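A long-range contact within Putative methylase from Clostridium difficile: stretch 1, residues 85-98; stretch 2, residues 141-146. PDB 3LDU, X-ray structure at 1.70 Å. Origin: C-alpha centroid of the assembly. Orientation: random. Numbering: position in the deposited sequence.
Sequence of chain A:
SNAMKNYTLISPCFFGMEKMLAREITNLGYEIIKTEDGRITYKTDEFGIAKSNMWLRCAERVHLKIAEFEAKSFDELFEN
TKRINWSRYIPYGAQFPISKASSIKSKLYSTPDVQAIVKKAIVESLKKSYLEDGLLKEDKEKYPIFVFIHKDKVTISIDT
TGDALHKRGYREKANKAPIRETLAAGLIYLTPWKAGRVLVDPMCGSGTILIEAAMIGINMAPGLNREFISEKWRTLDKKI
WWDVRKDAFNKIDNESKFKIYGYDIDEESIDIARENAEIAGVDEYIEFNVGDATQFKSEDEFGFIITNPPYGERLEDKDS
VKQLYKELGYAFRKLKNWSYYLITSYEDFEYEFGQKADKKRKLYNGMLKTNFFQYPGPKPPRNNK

Stretch 1 85-98: NWSRYIPYGAQFPI
Stretch 2 (141-146) EKYPIF

Strand-like segments far apart in sequence often join through a ladder of backbone bonds whose flank is closed by apolar side chains, and this contact in a putative methylase from Clostridium difficile, burying 614 Å² summed over both sides, is a compact example. At its apolar centre lies Ile145, an m,m rotamer (chi1 -51°, chi2 -64°). Its CD1 stands 4.1 Å from Trp86 CZ3 and 4.3 Å from Ile90 CD1, its CG1 4.2 Å from Phe96 CB, and its CB 3.7 Å from Ile98 CD1. Trp86 (m, chi2 102°) and Ile90 (m,m) leave their backbone sideways, yet their ends come nearer; Phe96 (p, chi2 101°) also leaves sideways, but its ring leads away, so its CB makes the contact with Ile145.

Tyr143 (m, chi2 -101°) extends this apolar surface. Ile90 CD1 packs 3.5 Å from Tyr143 CB, Ala94 CB lies 3.6 Å from Tyr143 CE2, and Pro91 CD is 3.5 Å from Tyr143 CZ. The backbone leading to Pro91 and Ala94 is compact: residues 86-88 have helical angles, Ile90 N bonds Trp86 O at 2.8 Å, and a type II turn runs from Pro91 to Ala94, closed by Ala94 N to Pro91 O at 3.0 Å. Gly93, at phi/psi 88/-7, occupies a conformation in which a CB would jam against the preceding carbonyl O.

Beyond the turn the chains run parallel, in the register Ala94-Glu141, Gln95-Lys142, Phe96-Tyr143, Pro97-Pro144 and Ile98-Ile145, with CA separations of 4.6 to 5.3 Å. Gln95 (-88/140) is bridged to Lys142 (-99/133): Gln95 N donates to Glu141 O at 2.9 Å, and Tyr143 N donates to Gln95 O at 2.8 Å. Two residues on, Ile145 N donates to Pro97 O at 2.9 Å and an almost linear 179°. Proline lacks an amide hydrogen, but the carbonyl of Pro97 remains free to accept. Ile98 and Ile145 form a parallel bridge with their side chains on the same face. The CA of Phe96 adds a CA-H...O contact to Tyr143 O at 3.5 Å.

Toward the polar edge, the extended, all-t Lys142 places its CE 3.4 Å from Pro97 CG, using the aliphatic part of a charged side chain as packing surface. Glu141 (p,m, chi3 13°) starts away from the other stretch, but its end returns: OE2 accepts from Tyr143 OH at 2.8 Å and lies 3.8 Å from Pro91 CG, giving the phenol a polar partner beside the proline ring.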

# COMPACT_ATOMS: atom_id res chain seq x y z
N ASN A 85 1.38 -19.07 -24.30
CA ASN A 85 0.16 -18.95 -25.08
C ASN A 85 -0.55 -17.66 -24.71
O ASN A 85 -1.45 -17.65 -23.86
CB ASN A 85 -0.77 -20.15 -24.87
CG ASN A 85 -2.02 -20.08 -25.75
OD1 ASN A 85 -2.99 -20.80 -25.52
ND2 ASN A 85 -1.99 -19.23 -26.76
N TRP A 86 -0.14 -16.56 -25.33
CA TRP A 86 -0.66 -15.26 -24.95
C TRP A 86 -2.14 -15.05 -25.24
O TRP A 86 -2.80 -14.27 -24.55
CB TRP A 86 0.21 -14.14 -25.53
CG TRP A 86 1.46 -13.97 -24.74
CD1 TRP A 86 2.72 -14.41 -25.07
CD2 TRP A 86 1.58 -13.35 -23.45
NE1 TRP A 86 3.61 -14.09 -24.06
CE2 TRP A 86 2.93 -13.44 -23.06
CE3 TRP A 86 0.67 -12.73 -22.60
CZ2 TRP A 86 3.39 -12.92 -21.86
CZ3 TRP A 86 1.14 -12.20 -21.39
CH2 TRP A 86 2.48 -12.31 -21.04
N SER A 87 -2.67 -15.74 -26.25
CA SER A 87 -4.09 -15.62 -26.58
C SER A 87 -5.00 -16.07 -25.43
O SER A 87 -6.17 -15.68 -25.37
CB SER A 87 -4.42 -16.43 -27.84
OG SER A 87 -4.22 -17.81 -27.62
N ARG A 88 -4.47 -16.88 -24.51
CA ARG A 88 -5.22 -17.30 -23.33
C ARG A 88 -5.49 -16.12 -22.39
O ARG A 88 -6.47 -16.12 -21.65
CB ARG A 88 -4.47 -18.38 -22.55
CG ARG A 88 -4.64 -19.80 -23.09
CD ARG A 88 -3.94 -20.80 -22.19
NE ARG A 88 -4.17 -20.51 -20.77
CZ ARG A 88 -3.58 -21.15 -19.77
NH1 ARG A 88 -2.71 -22.12 -20.01
NH2 ARG A 88 -3.86 -20.81 -18.51
N TYR A 89 -4.62 -15.12 -22.44
CA TYR A 89 -4.66 -14.01 -21.49
C TYR A 89 -5.01 -12.67 -22.11
O TYR A 89 -5.59 -11.81 -21.45
CB TYR A 89 -3.30 -13.89 -20.81
CG TYR A 89 -2.87 -15.18 -20.18
CD1 TYR A 89 -3.52 -15.67 -19.05
CD2 TYR A 89 -1.83 -15.92 -20.71
CE1 TYR A 89 -3.13 -16.85 -18.47
CE2 TYR A 89 -1.43 -17.10 -20.14
CZ TYR A 89 -2.08 -17.56 -19.02
OH TYR A 89 -1.68 -18.74 -18.45
N ILE A 90 -4.61 -12.49 -23.37
CA ILE A 90 -4.87 -11.27 -24.13
C ILE A 90 -5.84 -11.59 -25.25
O ILE A 90 -5.49 -12.29 -26.18
CB ILE A 90 -3.56 -10.70 -24.78
CG1 ILE A 90 -2.45 -10.52 -23.73
CG2 ILE A 90 -3.84 -9.37 -25.48
CD1 ILE A 90 -2.89 -9.82 -22.49
N PRO A 91 -7.08 -11.07 -25.16
CA PRO A 91 -8.11 -11.39 -26.15
C PRO A 91 -7.98 -10.56 -27.42
O PRO A 91 -7.22 -9.59 -27.48
CB PRO A 91 -9.40 -11.02 -25.42
CG PRO A 91 -9.00 -9.92 -24.50
CD PRO A 91 -7.59 -10.21 -24.09
N TYR A 92 -8.74 -10.96 -28.44
CA TYR A 92 -8.68 -10.33 -29.74
C TYR A 92 -8.89 -8.82 -29.67
O TYR A 92 -9.90 -8.35 -29.16
CB TYR A 92 -9.76 -10.96 -30.63
CG TYR A 92 -9.60 -10.65 -32.09
CD1 TYR A 92 -8.48 -11.08 -32.79
CD2 TYR A 92 -10.59 -9.96 -32.79
CE1 TYR A 92 -8.33 -10.82 -34.14
CE2 TYR A 92 -10.45 -9.69 -34.15
CZ TYR A 92 -9.32 -10.13 -34.81
OH TYR A 92 -9.17 -9.87 -36.16
N GLY A 93 -7.92 -8.08 -30.19
CA GLY A 93 -8.07 -6.64 -30.32
C GLY A 93 -7.63 -5.88 -29.08
O GLY A 93 -7.58 -4.64 -29.09
N ALA A 94 -7.31 -6.60 -28.02
CA ALA A 94 -6.89 -5.96 -26.77
C ALA A 94 -5.56 -5.24 -26.91
O ALA A 94 -4.73 -5.60 -27.74
CB ALA A 94 -6.82 -6.98 -25.62
N GLN A 95 -5.37 -4.22 -26.08
CA GLN A 95 -4.10 -3.49 -25.99
C GLN A 95 -3.21 -4.19 -24.96
O GLN A 95 -3.70 -4.64 -23.92
CB GLN A 95 -4.32 -2.04 -25.54
CG GLN A 95 -5.17 -1.20 -26.49
CD GLN A 95 -5.33 0.22 -26.00
OE1 GLN A 95 -4.36 0.87 -25.62
NE2 GLN A 95 -6.56 0.70 -26.00
N PHE A 96 -1.92 -4.29 -25.27
CA PHE A 96 -0.96 -4.91 -24.35
C PHE A 96 0.34 -4.12 -24.30
O PHE A 96 1.41 -4.60 -24.72
CB PHE A 96 -0.71 -6.39 -24.69
CG PHE A 96 -0.33 -6.66 -26.13
CD1 PHE A 96 0.99 -6.89 -26.49
CD2 PHE A 96 -1.30 -6.70 -27.13
CE1 PHE A 96 1.33 -7.15 -27.81
CE2 PHE A 96 -0.96 -6.96 -28.45
CZ PHE A 96 0.35 -7.18 -28.80
N PRO A 97 0.27 -2.89 -23.76
CA PRO A 97 1.49 -2.10 -23.67
C PRO A 97 2.41 -2.75 -22.64
O PRO A 97 1.91 -3.32 -21.67
CB PRO A 97 0.98 -0.75 -23.16
CG PRO A 97 -0.24 -1.08 -22.36
CD PRO A 97 -0.87 -2.26 -23.08
N ILE A 98 3.72 -2.72 -22.87
CA ILE A 98 4.67 -3.23 -21.88
C ILE A 98 4.97 -2.04 -20.98
O ILE A 98 5.81 -1.20 -21.28
CB ILE A 98 5.94 -3.79 -22.53
CG1 ILE A 98 5.59 -4.61 -23.78
CG2 ILE A 98 6.70 -4.66 -21.54
CD1 ILE A 98 4.62 -5.77 -23.51
N GLU A 141 -9.72 -3.10 -24.81
CA GLU A 141 -9.28 -2.80 -23.45
C GLU A 141 -7.81 -3.18 -23.16
O GLU A 141 -7.21 -3.98 -23.87
CB GLU A 141 -10.23 -3.40 -22.40
CG GLU A 141 -10.04 -4.87 -22.12
CD GLU A 141 -10.67 -5.78 -23.18
OE1 GLU A 141 -11.04 -5.28 -24.26
OE2 GLU A 141 -10.79 -6.99 -22.92
N LYS A 142 -7.26 -2.58 -22.11
CA LYS A 142 -5.82 -2.61 -21.85
C LYS A 142 -5.41 -3.67 -20.81
O LYS A 142 -6.04 -3.80 -19.76
CB LYS A 142 -5.39 -1.21 -21.39
CG LYS A 142 -3.90 -1.00 -21.19
CD LYS A 142 -3.63 0.46 -20.78
CE LYS A 142 -2.21 0.66 -20.23
NZ LYS A 142 -2.02 1.97 -19.53
N TYR A 143 -4.36 -4.42 -21.16
CA TYR A 143 -3.74 -5.44 -20.30
C TYR A 143 -2.27 -5.07 -20.15
O TYR A 143 -1.44 -5.49 -20.96
CB TYR A 143 -3.85 -6.82 -20.98
CG TYR A 143 -5.28 -7.33 -21.08
CD1 TYR A 143 -5.76 -8.28 -20.18
CD2 TYR A 143 -6.15 -6.83 -22.04
CE1 TYR A 143 -7.09 -8.74 -20.27
CE2 TYR A 143 -7.46 -7.27 -22.13
CZ TYR A 143 -7.92 -8.22 -21.24
OH TYR A 143 -9.23 -8.66 -21.32
N PRO A 144 -1.93 -4.26 -19.13
CA PRO A 144 -0.57 -3.73 -19.05
C PRO A 144 0.39 -4.83 -18.62
O PRO A 144 0.16 -5.47 -17.60
CB PRO A 144 -0.67 -2.64 -17.97
CG PRO A 144 -2.17 -2.39 -17.79
CD PRO A 144 -2.80 -3.73 -18.06
N ILE A 145 1.45 -5.03 -19.39
CA ILE A 145 2.38 -6.12 -19.11
C ILE A 145 3.55 -5.60 -18.29
O ILE A 145 4.15 -4.57 -18.63
CB ILE A 145 2.89 -6.74 -20.43
CG1 ILE A 145 1.71 -7.10 -21.36
CG2 ILE A 145 3.76 -7.96 -20.15
CD1 ILE A 145 0.76 -8.18 -20.81
N PHE A 146 3.88 -6.31 -17.21
CA PHE A 146 5.00 -5.93 -16.35
C PHE A 146 6.06 -7.03 -16.39
O PHE A 146 5.73 -8.22 -16.30
CB PHE A 146 4.51 -5.74 -14.91
CG PHE A 146 3.92 -4.38 -14.62
CD1 PHE A 146 2.88 -3.86 -15.39
CD2 PHE A 146 4.40 -3.62 -13.56
CE1 PHE A 146 2.33 -2.61 -15.10
CE2 PHE A 146 3.85 -2.37 -13.27
CZ PHE A 146 2.82 -1.87 -14.04